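Local coordinates for major royal jelly protein 1 (Apis mellifera, PDB 5YYL), which is the most abundant protein of royal jelly, binds sterol and probably has a nutritional role in the food of developing bee larvae, at residues V316-L321 with N408-N413. Residues are numbered along the deposited sequence; the frame is centred on the assembly and turned at random.
Sequences VLFFGL and NELILN
Phe318 and Ile411 meet at the centre of a small apolar contact between a propeller strand and a short helix. The side chains cross at about a right angle. CZ of Phe318 lies 3.7 Å from CG2 of Ile411, and CE1 of the ring meets the same methyl. CD2 of Leu410 reaches CE1 of Phe318 at 4.0 Å, with the two side chains set obliquely. Both methyls therefore gather at the far end of the ring.

Val316 adds the third apolar pair. Its CG2 meets CD1 of Ile411 tip to tip at 3.7 Å. Ile411 thus divides its branches: CG2 goes to the ring, CD1 to the valine. With chi1 at 68°, CG1 sits over the backbone, flanked by N and C, which leaves CG2 anti to C and turned to the ring. The extended second torsion carries CD1 on to Val316.

The backbone and amide bonds run to partners elsewhere. The strand 316-321 pairs with 306-311 and 326-331 in one four-stranded antiparallel blade of the beta-propeller, and Ile378 of strand 373-383 also packs on Phe318. Beyond the helix, Asn413 ND2 bonds Leu412 O and Glu409 O of a neighbouring subunit.

All four touching residues are buried, and the pairs between the segments are purely apolar. The surface they bury is modest, 152 Å². The chemistry implies a hydrophobic join between blade and helix, made by van der Waals contact of methyl groups with one ring and one valine.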
loop_
_atom_site.group_PDB
_atom_site.type_symbol
_atom_site.label_atom_id
_atom_site.label_comp_id
_atom_site.label_asym_id
_atom_site.label_seq_id
_atom_site.Cartn_x
_atom_site.Cartn_y
_atom_site.Cartn_z
ATOM N N VAL A 316 -24.943 -27.663 7.994
ATOM C CA VAL A 316 -26.057 -27.601 7.043
ATOM C C VAL A 316 -25.847 -28.638 5.935
ATOM O O VAL A 316 -24.816 -28.610 5.244
ATOM C CB VAL A 316 -26.147 -26.220 6.386
ATOM C CG1 VAL A 316 -27.390 -26.126 5.510
ATOM C CG2 VAL A 316 -26.149 -25.127 7.457
ATOM N N LEU A 317 -26.811 -29.552 5.774
ATOM C CA LEU A 317 -26.789 -30.575 4.708
ATOM C C LEU A 317 -27.520 -30.035 3.489
ATOM O O LEU A 317 -28.683 -29.657 3.591
ATOM C CB LEU A 317 -27.494 -31.859 5.144
ATOM C CG LEU A 317 -27.748 -32.950 4.073
ATOM C CD1 LEU A 317 -26.526 -33.833 3.851
ATOM C CD2 LEU A 317 -28.962 -33.819 4.415
ATOM N N PHE A 318 -26.843 -30.039 2.343
ATOM C CA PHE A 318 -27.443 -29.690 1.069
ATOM C C PHE A 318 -27.600 -30.946 0.242
ATOM O O PHE A 318 -26.797 -31.878 0.357
ATOM C CB PHE A 318 -26.584 -28.689 0.321
ATOM C CG PHE A 318 -26.589 -27.330 0.933
ATOM C CD1 PHE A 318 -27.500 -26.376 0.508
ATOM C CD2 PHE A 318 -25.685 -27.006 1.936
ATOM C CE1 PHE A 318 -27.521 -25.118 1.078
ATOM C CE2 PHE A 318 -25.697 -25.750 2.512
ATOM C CZ PHE A 318 -26.620 -24.805 2.085
ATOM N N PHE A 319 -28.640 -30.954 -0.593
ATOM C CA PHE A 319 -28.932 -32.089 -1.448
ATOM C C PHE A 319 -29.786 -31.719 -2.646
ATOM O O PHE A 319 -30.686 -30.894 -2.551
ATOM C CB PHE A 319 -29.611 -33.192 -0.641
ATOM C CG PHE A 319 -30.824 -32.741 0.112
ATOM C CD1 PHE A 319 -32.066 -32.732 -0.500
ATOM C CD2 PHE A 319 -30.728 -32.345 1.449
ATOM C CE1 PHE A 319 -33.189 -32.315 0.193
ATOM C CE2 PHE A 319 -31.849 -31.933 2.151
ATOM C CZ PHE A 319 -33.081 -31.920 1.520
ATOM N N GLY A 320 -29.508 -32.359 -3.775
ATOM C CA GLY A 320 -30.236 -32.121 -4.992
ATOM C C GLY A 320 -31.528 -32.918 -5.015
ATOM O O GLY A 320 -31.549 -34.090 -4.662
ATOM N N LEU A 321 -32.596 -32.269 -5.469
ATOM C CA LEU A 321 -33.902 -32.872 -5.544
ATOM C C LEU A 321 -34.192 -33.136 -7.018
ATOM O O LEU A 321 -34.494 -32.226 -7.761
ATOM C CB LEU A 321 -34.920 -31.932 -4.907
ATOM C CG LEU A 321 -34.787 -31.835 -3.376
ATOM C CD1 LEU A 321 -35.249 -30.504 -2.819
ATOM C CD2 LEU A 321 -35.531 -32.957 -2.676
ATOM N N ASN A 408 -24.062 -19.054 3.613
ATOM C CA ASN A 408 -24.855 -18.281 4.557
ATOM C C ASN A 408 -25.909 -17.444 3.829
ATOM O O ASN A 408 -27.057 -17.422 4.255
ATOM C CB ASN A 408 -23.950 -17.402 5.434
ATOM C CG ASN A 408 -24.716 -16.629 6.490
ATOM O OD1 ASN A 408 -25.310 -15.592 6.195
ATOM N N GLU A 409 -25.533 -16.791 2.731
ATOM C CA GLU A 409 -26.486 -16.037 1.891
ATOM C C GLU A 409 -27.641 -16.906 1.330
ATOM O O GLU A 409 -28.745 -16.419 1.095
ATOM C CB GLU A 409 -25.750 -15.328 0.737
ATOM C CG GLU A 409 -26.426 -14.058 0.221
ATOM C CD GLU A 409 -25.562 -13.196 -0.728
ATOM O OE1 GLU A 409 -26.144 -12.570 -1.656
ATOM O OE2 GLU A 409 -24.318 -13.107 -0.558
ATOM N N LEU A 410 -27.387 -18.191 1.120
ATOM C CA LEU A 410 -28.361 -19.099 0.505
ATOM C C LEU A 410 -29.449 -19.480 1.514
ATOM O O LEU A 410 -30.620 -19.560 1.166
ATOM C CB LEU A 410 -27.606 -20.338 -0.022
ATOM C CG LEU A 410 -28.091 -21.268 -1.136
ATOM C CD1 LEU A 410 -28.676 -20.531 -2.320
ATOM C CD2 LEU A 410 -26.942 -22.151 -1.591
ATOM N N ILE A 411 -29.059 -19.665 2.765
ATOM C CA ILE A 411 -29.940 -20.150 3.821
ATOM C C ILE A 411 -30.441 -19.075 4.811
ATOM O O ILE A 411 -31.318 -19.365 5.617
ATOM C CB ILE A 411 -29.276 -21.280 4.638
ATOM C CG1 ILE A 411 -28.080 -20.754 5.462
ATOM C CG2 ILE A 411 -28.878 -22.416 3.722
ATOM C CD1 ILE A 411 -27.242 -21.836 6.114
ATOM N N LEU A 412 -29.905 -17.855 4.737
ATOM C CA LEU A 412 -30.258 -16.767 5.656
ATOM C C LEU A 412 -31.754 -16.524 5.672
ATOM O O LEU A 412 -32.373 -16.475 4.614
ATOM C CB LEU A 412 -29.567 -15.451 5.238
ATOM C CG LEU A 412 -29.713 -14.253 6.197
ATOM C CD1 LEU A 412 -29.013 -14.519 7.522
ATOM C CD2 LEU A 412 -29.150 -13.011 5.529
ATOM N N ASN A 413 -32.311 -16.335 6.869
ATOM C CA ASN A 413 -33.762 -16.191 7.075
ATOM C C ASN A 413 -34.570 -17.396 6.527
ATOM O O ASN A 413 -35.640 -17.211 5.914
ATOM C CB ASN A 413 -34.289 -14.878 6.442
ATOM C CG ASN A 413 -33.488 -13.650 6.847
ATOM O OD1 ASN A 413 -32.983 -13.569 7.950
ATOM N ND2 ASN A 413 -33.386 -12.678 5.946
#